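Local coordinates for protein arginase (RocF) (Helicobacter pylori, PDB 4G3H) that probably catalyses the hydrolysis of L-arginine to L-ornithine and urea, using two manganese ions bound in each subunit, at residues N93-F98 / L137-N142; D116-I121 / V184-Q189; D175-V180 / E197-L202; S232-I237 / E278-N283. All blocks are in the same frame, centred on the assembly; numbering follows the deposited sequence.

Contact 1: residues N93-F98 / L137-N142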
loop_
_atom_site.group_PDB
_atom_site.type_symbol
_atom_site.label_atom_id
_atom_site.label_comp_id
_atom_site.label_asym_id
_atom_site.label_seq_id
_atom_site.Cartn_x
_atom_site.Cartn_y
_atom_site.Cartn_z
ATOM N N ASN A 93 -0.543 -7.804 -0.627
ATOM C CA ASN A 93 0.194 -7.969 0.632
ATOM C C ASN A 93 -0.140 -6.891 1.660
ATOM O O ASN A 93 0.206 -7.013 2.836
ATOM C CB ASN A 93 1.707 -7.964 0.387
ATOM C CG ASN A 93 2.173 -9.161 -0.415
ATOM O OD1 ASN A 93 1.620 -10.252 -0.296
ATOM N ND2 ASN A 93 3.214 -8.968 -1.224
ATOM N N MET A 94 -0.808 -5.835 1.207
ATOM C CA MET A 94 -1.184 -4.737 2.085
ATOM C C MET A 94 -2.062 -5.234 3.236
ATOM O O MET A 94 -2.018 -4.687 4.332
ATOM C CB MET A 94 -1.914 -3.654 1.277
ATOM C CG MET A 94 -2.350 -2.432 2.067
ATOM S SD MET A 94 -4.042 -2.560 2.718
ATOM C CE MET A 94 -4.187 -0.981 3.600
ATOM N N PHE A 95 -2.847 -6.277 2.994
ATOM C CA PHE A 95 -3.712 -6.800 4.047
ATOM C C PHE A 95 -2.914 -7.259 5.263
ATOM O O PHE A 95 -3.086 -6.729 6.364
ATOM C CB PHE A 95 -4.555 -7.974 3.538
ATOM C CG PHE A 95 -5.379 -8.623 4.612
ATOM C CD1 PHE A 95 -6.381 -7.910 5.261
ATOM C CD2 PHE A 95 -5.119 -9.928 5.014
ATOM C CE1 PHE A 95 -7.111 -8.483 6.300
ATOM C CE2 PHE A 95 -5.847 -10.515 6.057
ATOM C CZ PHE A 95 -6.841 -9.787 6.699
ATOM N N GLY A 96 -2.049 -8.250 5.060
ATOM C CA GLY A 96 -1.243 -8.761 6.155
ATOM C C GLY A 96 -0.410 -7.676 6.817
ATOM O O GLY A 96 -0.292 -7.632 8.041
ATOM N N ILE A 97 0.165 -6.790 6.013
ATOM C CA ILE A 97 0.987 -5.706 6.543
ATOM C C ILE A 97 0.168 -4.746 7.421
ATOM O O ILE A 97 0.591 -4.368 8.520
ATOM C CB ILE A 97 1.633 -4.888 5.390
ATOM C CG1 ILE A 97 2.650 -5.752 4.641
ATOM C CG2 ILE A 97 2.312 -3.644 5.940
ATOM C CD1 ILE A 97 3.162 -5.120 3.362
ATOM N N PHE A 98 -1.003 -4.357 6.925
ATOM C CA PHE A 98 -1.862 -3.424 7.642
ATOM C C PHE A 98 -2.458 -4.029 8.915
ATOM O O PHE A 98 -2.627 -3.326 9.915
ATOM C CB PHE A 98 -2.978 -2.917 6.718
ATOM C CG PHE A 98 -3.731 -1.744 7.271
ATOM C CD1 PHE A 98 -3.091 -0.528 7.479
ATOM C CD2 PHE A 98 -5.082 -1.859 7.602
ATOM C CE1 PHE A 98 -3.787 0.558 8.014
ATOM C CE2 PHE A 98 -5.783 -0.783 8.135
ATOM C CZ PHE A 98 -5.137 0.428 8.344
ATOM N N LEU A 137 -8.299 -4.154 0.705
ATOM C CA LEU A 137 -9.170 -3.218 1.405
ATOM C C LEU A 137 -10.533 -3.840 1.702
ATOM O O LEU A 137 -11.160 -3.515 2.712
ATOM C CB LEU A 137 -9.337 -1.922 0.599
ATOM C CG LEU A 137 -8.114 -0.990 0.618
ATOM C CD1 LEU A 137 -8.420 0.280 -0.150
ATOM C CD2 LEU A 137 -7.743 -0.656 2.068
ATOM N N GLY A 138 -10.982 -4.735 0.826
ATOM C CA GLY A 138 -12.252 -5.400 1.037
ATOM C C GLY A 138 -12.174 -6.254 2.290
ATOM O O GLY A 138 -13.177 -6.466 2.974
ATOM N N MET A 139 -10.975 -6.746 2.592
ATOM C CA MET A 139 -10.750 -7.579 3.769
ATOM C C MET A 139 -10.522 -6.705 4.997
ATOM O O MET A 139 -10.900 -7.070 6.110
ATOM C CB MET A 139 -9.539 -8.483 3.546
ATOM C CG MET A 139 -9.677 -9.406 2.348
ATOM S SD MET A 139 -8.197 -10.395 2.108
ATOM C CE MET A 139 -8.184 -11.263 3.648
ATOM N N VAL A 140 -9.892 -5.553 4.795
ATOM C CA VAL A 140 -9.645 -4.634 5.897
ATOM C C VAL A 140 -10.973 -4.037 6.345
ATOM O O VAL A 140 -11.190 -3.811 7.535
ATOM C CB VAL A 140 -8.694 -3.485 5.472
ATOM C CG1 VAL A 140 -8.779 -2.335 6.465
ATOM C CG2 VAL A 140 -7.262 -4.000 5.397
ATOM N N LEU A 141 -11.861 -3.799 5.380
ATOM C CA LEU A 141 -13.172 -3.216 5.652
ATOM C C LEU A 141 -14.260 -4.246 5.961
ATOM O O LEU A 141 -15.392 -3.882 6.276
ATOM C CB LEU A 141 -13.618 -2.376 4.463
ATOM C CG LEU A 141 -12.806 -1.123 4.133
ATOM C CD1 LEU A 141 -13.325 -0.522 2.834
ATOM C CD2 LEU A 141 -12.913 -0.121 5.275
ATOM N N ASN A 142 -13.925 -5.527 5.865
ATOM C CA ASN A 142 -14.892 -6.588 6.130
ATOM C C ASN A 142 -16.071 -6.610 5.166
ATOM O O ASN A 142 -17.192 -6.930 5.555
ATOM C CB ASN A 142 -15.423 -6.494 7.559
ATOM C CG ASN A 142 -14.641 -7.353 8.520
ATOM O OD1 ASN A 142 -13.515 -7.024 8.894
ATOM N ND2 ASN A 142 -15.228 -8.479 8.914
#
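A buried helix-helix interface brings the first turn of helix 94-104 against the short helix 136-140, and includes a Met-aromatic contact. The F95 ring is swung across the gap by a first torsion that sets CG anti to the backbone N (chi1 175°). M139 then comes over one face of that ring. Its methyl makes the CH-pi contact, CE standing 3.5 Å from the centroid of the F95 ring and 16° off the normal, while its SD lies above the same face, 4.3 Å from that centroid. A bend at chi3 (61°) folds the methyl onto the ring, and M139 CB also touches F95 CD1 at 3.6 Å. In the alpha/beta fold of arginases such helices cover a parallel sheet. Here F98 leans on I110 and I112 of strand 110-115, and L162 of helix 153-163 meets both F95 and M139. V140 fits between the two phenylalanines: CG2 approaches the edge of the F95 ring, 4.0 Å from F95 CD1, and CG1 meets F98 CE2 at 3.8 Å. M94, its chain bent at chi2, crosses L137 obliquely and brings CE to 3.9 Å from L137 CD2, although the L137 side chain starts out pointing away from helix 94-104. The side chain of L137 also comes within about 5 Å of that of D120, a manganese ligand.

Contact 2: residues D116-I121 / V184-Q189. With MN (manganese (II) ion), chain F; MN (manganese (II) ion), chain E.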
loop_
_atom_site.group_PDB
_atom_site.type_symbol
_atom_site.label_atom_id
_atom_site.label_comp_id
_atom_site.label_asym_id
_atom_site.label_seq_id
_atom_site.Cartn_x
_atom_site.Cartn_y
_atom_site.Cartn_z
ATOM N N ASP A 116 -4.054 4.966 -5.738
ATOM C CA ASP A 116 -4.188 3.799 -6.598
ATOM C C ASP A 116 -5.181 4.065 -7.729
ATOM O O ASP A 116 -6.066 4.915 -7.607
ATOM C CB ASP A 116 -4.716 2.661 -5.716
ATOM C CG ASP A 116 -4.520 1.289 -6.309
ATOM O OD1 ASP A 116 -4.750 1.082 -7.516
ATOM O OD2 ASP A 116 -4.156 0.393 -5.535
ATOM N N ALA A 117 -5.032 3.338 -8.830
ATOM C CA ALA A 117 -5.953 3.478 -9.944
ATOM C C ALA A 117 -7.182 2.635 -9.604
ATOM O O ALA A 117 -8.248 2.817 -10.192
ATOM C CB ALA A 117 -5.311 2.967 -11.235
ATOM N N HIS A 118 -7.017 1.723 -8.641
ATOM C CA HIS A 118 -8.092 0.819 -8.218
ATOM C C HIS A 118 -8.518 0.986 -6.758
ATOM O O HIS A 118 -7.762 1.489 -5.932
ATOM C CB HIS A 118 -7.666 -0.641 -8.432
ATOM C CG HIS A 118 -7.024 -0.897 -9.759
ATOM N ND1 HIS A 118 -5.663 -0.820 -9.952
ATOM C CD2 HIS A 118 -7.560 -1.186 -10.969
ATOM C CE1 HIS A 118 -5.385 -1.048 -11.223
ATOM N NE2 HIS A 118 -6.519 -1.271 -11.862
ATOM N N ALA A 119 -9.730 0.536 -6.450
ATOM C CA ALA A 119 -10.269 0.612 -5.097
ATOM C C ALA A 119 -9.827 -0.601 -4.272
ATOM O O ALA A 119 -9.787 -0.548 -3.042
ATOM C CB ALA A 119 -11.798 0.684 -5.149
ATOM N N ASP A 120 -9.502 -1.694 -4.958
ATOM C CA ASP A 120 -9.053 -2.923 -4.298
ATOM C C ASP A 120 -10.000 -3.422 -3.207
ATOM O O ASP A 120 -9.556 -3.938 -2.177
ATOM C CB ASP A 120 -7.657 -2.734 -3.687
ATOM C CG ASP A 120 -6.566 -2.557 -4.738
ATOM O OD1 ASP A 120 -6.806 -2.879 -5.916
ATOM O OD2 ASP A 120 -5.456 -2.111 -4.377
ATOM N N ILE A 121 -11.300 -3.279 -3.429
ATOM C CA ILE A 121 -12.277 -3.727 -2.449
ATOM C C ILE A 121 -12.757 -5.141 -2.760
ATOM O O ILE A 121 -12.939 -5.958 -1.859
ATOM C CB ILE A 121 -13.486 -2.768 -2.402
ATOM C CG1 ILE A 121 -13.050 -1.424 -1.810
ATOM C CG2 ILE A 121 -14.610 -3.381 -1.581
ATOM C CD1 ILE A 121 -14.121 -0.347 -1.834
ATOM N N VAL A 184 -8.424 6.870 -8.009
ATOM C CA VAL A 184 -9.177 5.660 -8.344
ATOM C C VAL A 184 -10.011 5.877 -9.607
ATOM O O VAL A 184 -10.781 6.832 -9.697
ATOM C CB VAL A 184 -10.101 5.243 -7.180
ATOM C CG1 VAL A 184 -10.953 4.051 -7.584
ATOM C CG2 VAL A 184 -9.264 4.903 -5.956
ATOM N N ARG A 185 -9.864 4.983 -10.580
ATOM C CA ARG A 185 -10.587 5.132 -11.834
ATOM C C ARG A 185 -10.974 3.827 -12.515
ATOM O O ARG A 185 -11.586 3.845 -13.578
ATOM C CB ARG A 185 -9.749 5.971 -12.797
ATOM C CG ARG A 185 -8.308 5.488 -12.924
ATOM C CD ARG A 185 -7.533 6.372 -13.868
ATOM N NE ARG A 185 -6.205 5.858 -14.188
ATOM C CZ ARG A 185 -5.148 5.904 -13.381
ATOM N NH1 ARG A 185 -3.992 5.408 -13.795
ATOM N NH2 ARG A 185 -5.238 6.442 -12.168
ATOM N N SER A 186 -10.613 2.700 -11.918
ATOM C CA SER A 186 -10.935 1.405 -12.501
ATOM C C SER A 186 -11.515 0.530 -11.404
ATOM O O SER A 186 -10.784 0.023 -10.556
ATOM C CB SER A 186 -9.672 0.768 -13.088
ATOM O OG SER A 186 -9.957 -0.472 -13.705
ATOM N N THR A 187 -12.832 0.350 -11.429
ATOM C CA THR A 187 -13.513 -0.432 -10.403
ATOM C C THR A 187 -14.683 -1.270 -10.924
ATOM O O THR A 187 -15.106 -1.136 -12.075
ATOM C CB THR A 187 -14.080 0.505 -9.328
ATOM O OG1 THR A 187 -15.013 1.404 -9.942
ATOM C CG2 THR A 187 -12.969 1.316 -8.678
ATOM N N GLU A 188 -15.201 -2.134 -10.054
ATOM C CA GLU A 188 -16.356 -2.972 -10.375
ATOM C C GLU A 188 -17.556 -2.282 -9.727
ATOM O O GLU A 188 -17.405 -1.608 -8.706
ATOM C CB GLU A 188 -16.206 -4.369 -9.769
ATOM C CG GLU A 188 -14.988 -5.135 -10.236
ATOM C CD GLU A 188 -14.969 -5.324 -11.735
ATOM O OE1 GLU A 188 -15.952 -5.870 -12.283
ATOM O OE2 GLU A 188 -13.968 -4.924 -12.367
ATOM N N GLN A 189 -18.740 -2.442 -10.312
ATOM C CA GLN A 189 -19.940 -1.824 -9.751
ATOM C C GLN A 189 -20.106 -2.227 -8.291
ATOM O O GLN A 189 -20.558 -1.433 -7.465
ATOM C CB GLN A 189 -21.187 -2.243 -10.539
ATOM C CG GLN A 189 -22.485 -1.639 -10.004
ATOM C CD GLN A 189 -22.437 -0.122 -9.939
ATOM O OE1 GLN A 189 -22.189 0.547 -10.944
ATOM N NE2 GLN A 189 -22.675 0.430 -8.752
HETATM MN MN MN F . -3.811 -0.674 -8.547
HETATM MN MN MN E . -3.725 -1.611 -5.775
HETATM O O HOH W 1 -10.814 -1.546 -8.145
#
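The carbonyl oxygen of A117 is gripped by two backbone N-H groups in succession. R185 N reaches A117 O at 2.7 Å in an almost straight bond (178°), coming from above the carbonyl plane, and S186 N binds the same A117 O at 2.9 Å, nearly along the C=O axis. V184 CA adds a weaker CA-H...O contact. Beside this clasp the R185 guanidinium lays one face over the A117 methyl, with CZ 3.6 Å from A117 CB, while its charged end finds its main polar partner in E250. H118 turns the CD2 edge of its ring to the opposing loop, 3.5 Å from S186 O. Its NE2 bonds to E250, as does S186 OG, so one carboxylate fixes both the rotation of the imidazole and the serine facing it. That leaves H118 ND1 to bind manganese F at 2.3 Å. A water bridges A119 N and S186 O, accepting from the first and donating to the second. D116 spans both metals, OD1 on manganese F (2.2 Å) and OD2 on manganese E (2.1 Å). OD1 also accepts from H118 N, an Asx turn that sets the histidine relative to its fellow ligand. D120 OD2 joins manganese E and takes a second bond from Y114 OH. With D234 and D236 completing the protein ligands, D116, H118 and D120 form the DAHAD metal-binding motif of the arginase family.

Contact 3: residues D175-V180 / E197-L202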
loop_
_atom_site.group_PDB
_atom_site.type_symbol
_atom_site.label_atom_id
_atom_site.label_comp_id
_atom_site.label_asym_id
_atom_site.label_seq_id
_atom_site.Cartn_x
_atom_site.Cartn_y
_atom_site.Cartn_z
ATOM N N ASP A 175 -12.705 3.039 10.313
ATOM C CA ASP A 175 -13.813 3.923 9.966
ATOM C C ASP A 175 -13.704 4.152 8.458
ATOM O O ASP A 175 -12.777 4.816 7.990
ATOM C CB ASP A 175 -13.655 5.247 10.719
ATOM C CG ASP A 175 -14.776 6.228 10.431
ATOM O OD1 ASP A 175 -15.623 5.933 9.570
ATOM O OD2 ASP A 175 -14.803 7.304 11.072
ATOM N N PRO A 176 -14.653 3.607 7.678
ATOM C CA PRO A 176 -14.663 3.738 6.215
ATOM C C PRO A 176 -14.465 5.172 5.716
ATOM O O PRO A 176 -13.969 5.396 4.605
ATOM C CB PRO A 176 -16.032 3.173 5.824
ATOM C CG PRO A 176 -16.348 2.224 6.928
ATOM C CD PRO A 176 -15.896 2.977 8.151
ATOM N N LYS A 177 -14.859 6.132 6.548
ATOM C CA LYS A 177 -14.745 7.550 6.224
ATOM C C LYS A 177 -13.323 8.074 6.401
ATOM O O LYS A 177 -13.021 9.201 6.011
ATOM C CB LYS A 177 -15.699 8.357 7.101
ATOM C CG LYS A 177 -17.168 8.137 6.783
ATOM C CD LYS A 177 -18.039 8.557 7.954
ATOM C CE LYS A 177 -19.335 9.169 7.471
ATOM N NZ LYS A 177 -19.069 10.451 6.760
ATOM N N CYS A 178 -12.453 7.257 6.985
ATOM C CA CYS A 178 -11.065 7.646 7.197
ATOM C C CYS A 178 -10.116 6.973 6.196
ATOM O O CYS A 178 -8.890 6.989 6.355
ATOM C CB CYS A 178 -10.666 7.341 8.639
ATOM S SG CYS A 178 -11.616 8.349 9.823
ATOM N N LEU A 179 -10.706 6.372 5.167
ATOM C CA LEU A 179 -9.960 5.739 4.090
ATOM C C LEU A 179 -10.121 6.766 2.985
ATOM O O LEU A 179 -11.245 7.109 2.619
ATOM C CB LEU A 179 -10.609 4.409 3.681
ATOM C CG LEU A 179 -10.356 3.886 2.255
ATOM C CD1 LEU A 179 -8.870 3.656 2.009
ATOM C CD2 LEU A 179 -11.128 2.587 2.053
ATOM N N VAL A 180 -9.009 7.284 2.474
ATOM C CA VAL A 180 -9.081 8.290 1.426
ATOM C C VAL A 180 -8.436 7.806 0.134
ATOM O O VAL A 180 -7.227 7.564 0.072
ATOM C CB VAL A 180 -8.407 9.607 1.876
ATOM C CG1 VAL A 180 -8.628 10.694 0.827
ATOM C CG2 VAL A 180 -8.965 10.045 3.229
ATOM N N GLU A 197 -22.185 3.335 -0.416
ATOM C CA GLU A 197 -22.821 2.943 0.836
ATOM C C GLU A 197 -22.042 3.372 2.074
ATOM O O GLU A 197 -22.620 3.922 3.007
ATOM C CB GLU A 197 -23.027 1.426 0.866
ATOM C CG GLU A 197 -23.416 0.875 2.230
ATOM C CD GLU A 197 -23.534 -0.640 2.237
ATOM O OE1 GLU A 197 -23.728 -1.219 3.328
ATOM O OE2 GLU A 197 -23.433 -1.252 1.150
ATOM N N LEU A 198 -20.735 3.118 2.081
ATOM C CA LEU A 198 -19.894 3.467 3.220
ATOM C C LEU A 198 -19.428 4.926 3.192
ATOM O O LEU A 198 -18.783 5.406 4.131
ATOM C CB LEU A 198 -18.684 2.531 3.272
ATOM C CG LEU A 198 -18.995 1.047 3.492
ATOM C CD1 LEU A 198 -17.691 0.261 3.629
ATOM C CD2 LEU A 198 -19.836 0.877 4.751
ATOM N N GLN A 199 -19.759 5.620 2.106
ATOM C CA GLN A 199 -19.396 7.019 1.928
ATOM C C GLN A 199 -17.884 7.246 2.088
ATOM O O GLN A 199 -17.435 8.104 2.859
ATOM C CB GLN A 199 -20.211 7.879 2.910
ATOM C CG GLN A 199 -21.734 7.698 2.723
ATOM C CD GLN A 199 -22.587 8.333 3.820
ATOM O OE1 GLN A 199 -23.819 8.267 3.778
ATOM N NE2 GLN A 199 -21.940 8.949 4.800
ATOM N N ILE A 200 -17.102 6.471 1.341
ATOM C CA ILE A 200 -15.640 6.575 1.382
ATOM C C ILE A 200 -15.169 7.708 0.473
ATOM O O ILE A 200 -15.430 7.694 -0.729
ATOM C CB ILE A 200 -14.977 5.248 0.933
ATOM C CG1 ILE A 200 -15.510 4.098 1.796
ATOM C CG2 ILE A 200 -13.443 5.347 1.061
ATOM C CD1 ILE A 200 -14.962 2.736 1.448
ATOM N N PRO A 201 -14.477 8.713 1.039
ATOM C CA PRO A 201 -13.984 9.846 0.243
ATOM C C PRO A 201 -13.070 9.377 -0.888
ATOM O O PRO A 201 -12.159 8.581 -0.662
ATOM C CB PRO A 201 -13.249 10.702 1.273
ATOM C CG PRO A 201 -12.792 9.705 2.288
ATOM C CD PRO A 201 -13.997 8.800 2.429
ATOM N N LEU A 202 -13.326 9.864 -2.098
ATOM C CA LEU A 202 -12.548 9.484 -3.276
ATOM C C LEU A 202 -12.245 10.697 -4.163
ATOM O O LEU A 202 -13.154 11.326 -4.715
ATOM C CB LEU A 202 -13.315 8.419 -4.084
ATOM C CG LEU A 202 -12.622 7.772 -5.290
ATOM C CD1 LEU A 202 -13.384 6.535 -5.713
ATOM C CD2 LEU A 202 -12.531 8.762 -6.442
#
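I200 reads like a probe pushed into the turn that precedes strand 179-182. Its CB lies 3.8 Å from P176 O, and the branch CG1, beside the backbone N (chi1 -55°), comes to 3.5 Å from the same P176 O. The other branch, CG2, packs most closely, at 3.2 Å from L179 O and 3.6 Å from L179 CG. At the tip, CD1 stops 3.9 Å from L179 CD2, so the isoleucine straddles a backbone carbonyl and a leucine side chain. P201 continues the tight packing: its ring carbon CG sits just 3.0 Å from L179 O and also touches V180 CG2. Farther out, P176 CB meets L198 CB at 3.7 Å. Turns shape both partners: D175 OD1 accepts from K177 N in an Asx turn, and Q199, with positive phi, closes helix 189-198 in a Schellman motif that sends the chain back toward the sheet. The contact thus joins the start of strand 179-182 to the link between helix 189-198 and edge strand 202-203, within one beta-alpha-beta unit; helix 212-223 lies against V180 and P201, and strand 110-115 packs on L179.

Contact 4: residues S232-I237 / E278-N283. With MN (manganese (II) ion), chain F; MN (manganese (II) ion), chain E.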
loop_
_atom_site.group_PDB
_atom_site.type_symbol
_atom_site.label_atom_id
_atom_site.label_comp_id
_atom_site.label_asym_id
_atom_site.label_seq_id
_atom_site.Cartn_x
_atom_site.Cartn_y
_atom_site.Cartn_z
ATOM N N SER A 232 -0.461 4.211 1.540
ATOM C CA SER A 232 -0.220 3.106 0.626
ATOM C C SER A 232 -0.249 3.630 -0.804
ATOM O O SER A 232 -1.278 4.104 -1.280
ATOM C CB SER A 232 -1.282 2.023 0.813
ATOM O OG SER A 232 -0.919 0.846 0.119
ATOM N N LEU A 233 0.889 3.536 -1.482
ATOM C CA LEU A 233 1.011 4.027 -2.848
ATOM C C LEU A 233 1.199 2.932 -3.888
ATOM O O LEU A 233 2.179 2.179 -3.845
ATOM C CB LEU A 233 2.190 5.016 -2.953
ATOM C CG LEU A 233 2.715 5.319 -4.376
ATOM C CD1 LEU A 233 1.610 5.939 -5.222
ATOM C CD2 LEU A 233 3.916 6.243 -4.317
ATOM N N ASP A 234 0.260 2.873 -4.831
ATOM C CA ASP A 234 0.298 1.920 -5.939
ATOM C C ASP A 234 0.711 2.752 -7.157
ATOM O O ASP A 234 0.008 3.682 -7.541
ATOM C CB ASP A 234 -1.090 1.314 -6.173
ATOM C CG ASP A 234 -1.096 0.264 -7.278
ATOM O OD1 ASP A 234 -0.297 0.365 -8.245
ATOM O OD2 ASP A 234 -1.920 -0.667 -7.185
ATOM N N LEU A 235 1.837 2.410 -7.769
ATOM C CA LEU A 235 2.341 3.165 -8.905
ATOM C C LEU A 235 1.398 3.273 -10.108
ATOM O O LEU A 235 1.564 4.156 -10.950
ATOM C CB LEU A 235 3.694 2.590 -9.344
ATOM C CG LEU A 235 4.816 2.681 -8.292
ATOM C CD1 LEU A 235 6.001 1.831 -8.729
ATOM C CD2 LEU A 235 5.236 4.137 -8.091
ATOM N N ASP A 236 0.407 2.395 -10.200
ATOM C CA ASP A 236 -0.497 2.483 -11.337
ATOM C C ASP A 236 -1.436 3.688 -11.234
ATOM O O ASP A 236 -2.335 3.854 -12.060
ATOM C CB ASP A 236 -1.299 1.184 -11.526
ATOM C CG ASP A 236 -2.232 0.879 -10.369
ATOM O OD1 ASP A 236 -2.608 1.799 -9.612
ATOM O OD2 ASP A 236 -2.607 -0.300 -10.232
ATOM N N ILE A 237 -1.230 4.531 -10.220
ATOM C CA ILE A 237 -2.057 5.722 -10.093
ATOM C C ILE A 237 -1.607 6.641 -11.224
ATOM O O ILE A 237 -2.366 7.488 -11.705
ATOM C CB ILE A 237 -1.870 6.423 -8.728
ATOM C CG1 ILE A 237 -2.769 7.665 -8.661
ATOM C CG2 ILE A 237 -0.420 6.790 -8.517
ATOM C CD1 ILE A 237 -2.804 8.354 -7.301
ATOM N N GLU A 278 3.960 2.650 2.237
ATOM C CA GLU A 278 4.067 1.452 1.427
ATOM C C GLU A 278 4.031 1.860 -0.048
ATOM O O GLU A 278 3.133 2.601 -0.466
ATOM C CB GLU A 278 2.878 0.528 1.727
ATOM C CG GLU A 278 2.837 -0.768 0.926
ATOM C CD GLU A 278 1.437 -1.368 0.853
ATOM O OE1 GLU A 278 0.579 -1.012 1.689
ATOM O OE2 GLU A 278 1.191 -2.207 -0.037
ATOM N N VAL A 279 5.009 1.406 -0.827
ATOM C CA VAL A 279 5.035 1.704 -2.264
ATOM C C VAL A 279 5.021 0.331 -2.906
ATOM O O VAL A 279 5.841 -0.525 -2.580
ATOM C CB VAL A 279 6.294 2.504 -2.686
ATOM C CG1 VAL A 279 6.246 2.787 -4.189
ATOM C CG2 VAL A 279 6.353 3.821 -1.926
ATOM N N THR A 280 4.087 0.114 -3.820
ATOM C CA THR A 280 3.928 -1.208 -4.401
ATOM C C THR A 280 3.610 -1.234 -5.893
ATOM O O THR A 280 3.389 -0.201 -6.521
ATOM C CB THR A 280 2.792 -1.935 -3.644
ATOM O OG1 THR A 280 2.791 -3.330 -3.961
ATOM C CG2 THR A 280 1.443 -1.322 -4.030
ATOM N N GLU A 281 3.588 -2.445 -6.442
ATOM C CA GLU A 281 3.276 -2.685 -7.846
ATOM C C GLU A 281 4.280 -2.133 -8.850
ATOM O O GLU A 281 3.908 -1.527 -9.859
ATOM C CB GLU A 281 1.871 -2.162 -8.172
ATOM C CG GLU A 281 0.732 -2.881 -7.432
ATOM C CD GLU A 281 0.621 -4.366 -7.780
ATOM O OE1 GLU A 281 1.104 -4.774 -8.854
ATOM O OE2 GLU A 281 0.034 -5.127 -6.984
ATOM N N TYR A 282 5.560 -2.317 -8.562
ATOM C CA TYR A 282 6.585 -1.906 -9.502
ATOM C C TYR A 282 6.987 -3.199 -10.193
ATOM O O TYR A 282 7.573 -4.076 -9.569
ATOM C CB TYR A 282 7.796 -1.301 -8.797
ATOM C CG TYR A 282 8.953 -1.075 -9.738
ATOM C CD1 TYR A 282 8.772 -0.385 -10.935
ATOM C CD2 TYR A 282 10.217 -1.573 -9.452
ATOM C CE1 TYR A 282 9.817 -0.201 -11.828
ATOM C CE2 TYR A 282 11.277 -1.394 -10.338
ATOM C CZ TYR A 282 11.066 -0.707 -11.527
ATOM O OH TYR A 282 12.096 -0.532 -12.419
ATOM N N ASN A 283 6.640 -3.329 -11.469
ATOM C CA ASN A 283 6.966 -4.527 -12.236
ATOM C C ASN A 283 7.719 -4.124 -13.502
ATOM O O ASN A 283 7.116 -3.878 -14.545
ATOM C CB ASN A 283 5.690 -5.280 -12.616
ATOM C CG ASN A 283 5.979 -6.641 -13.231
ATOM O OD1 ASN A 283 7.050 -6.862 -13.799
ATOM N ND2 ASN A 283 5.016 -7.554 -13.133
HETATM MN MN MN F . -3.811 -0.674 -8.547
HETATM MN MN MN E . -3.725 -1.611 -5.775
#
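The D234 carboxylate is the flat group around which the two strand ends are organised. D236 N meets D234 OD1 at 2.9 Å from above the carboxylate plane, 34° out of it, making an Asx turn. D234 OD2 bridges the two metals, 2.3 Å from manganese F and 2.5 Å from manganese E. E281 crosses it obliquely, its CB 3.3 Å from D234 OD1, and the carboxylates of D234 and E281 lie with their planes 24° apart. These like charges do not touch; the manganese ions would be expected to temper their repulsion, and E281 OE2 accepts from H91 N. The Y282 ring is met obliquely by L235 CD1, which also presses on Y282 CB at 3.6 Å. The strands 232-234 and 278-280 themselves run parallel, 15° apart. L233 N donates to E278 O (2.6 Å), T280 N to L233 O (2.8 Å), and L235 N extends the pairing to T280 O at 3.3 Å. L233 and V279 face helix 293-309, through I301 and I305. S232, D234, E278 and T280 line the other face, where S232 OG makes a weak bond to E278 OE1. That glutamate is held further by Y230 OH and S88 OG. D236, its CG in the crowded position between N and carbonyl carbon, adds OD2 to manganese F. Two aspartates spaced by one residue at the carboxyl end of a central parallel strand, completed by D116, H118 and D120, are the signature of the binuclear manganese site of arginases.

In the fold
Followed from the N terminus, contact 1 closes first, joining the start of helix 94-104 to 137-142 after an excursion through strand 110-115. Within that excursion 116-121 departs to meet 184-189, so contacts 1 and 2 cross. Contact 3 opens at 175-180, before contact 2 has closed, and crosses it in turn, tying the start of strand 179-182 to the chain that leads into edge strand 202-203. Contact 4 follows in series, pairing the central strands 228-234 and 274-280. Contacts 2 and 4 converge on both manganese ions, whereas contacts 1 and 3 meet through L137, L141, L179 and I200; contact 1 touches contacts 2 and 4 as well, contact 3 only contact 2 of those two.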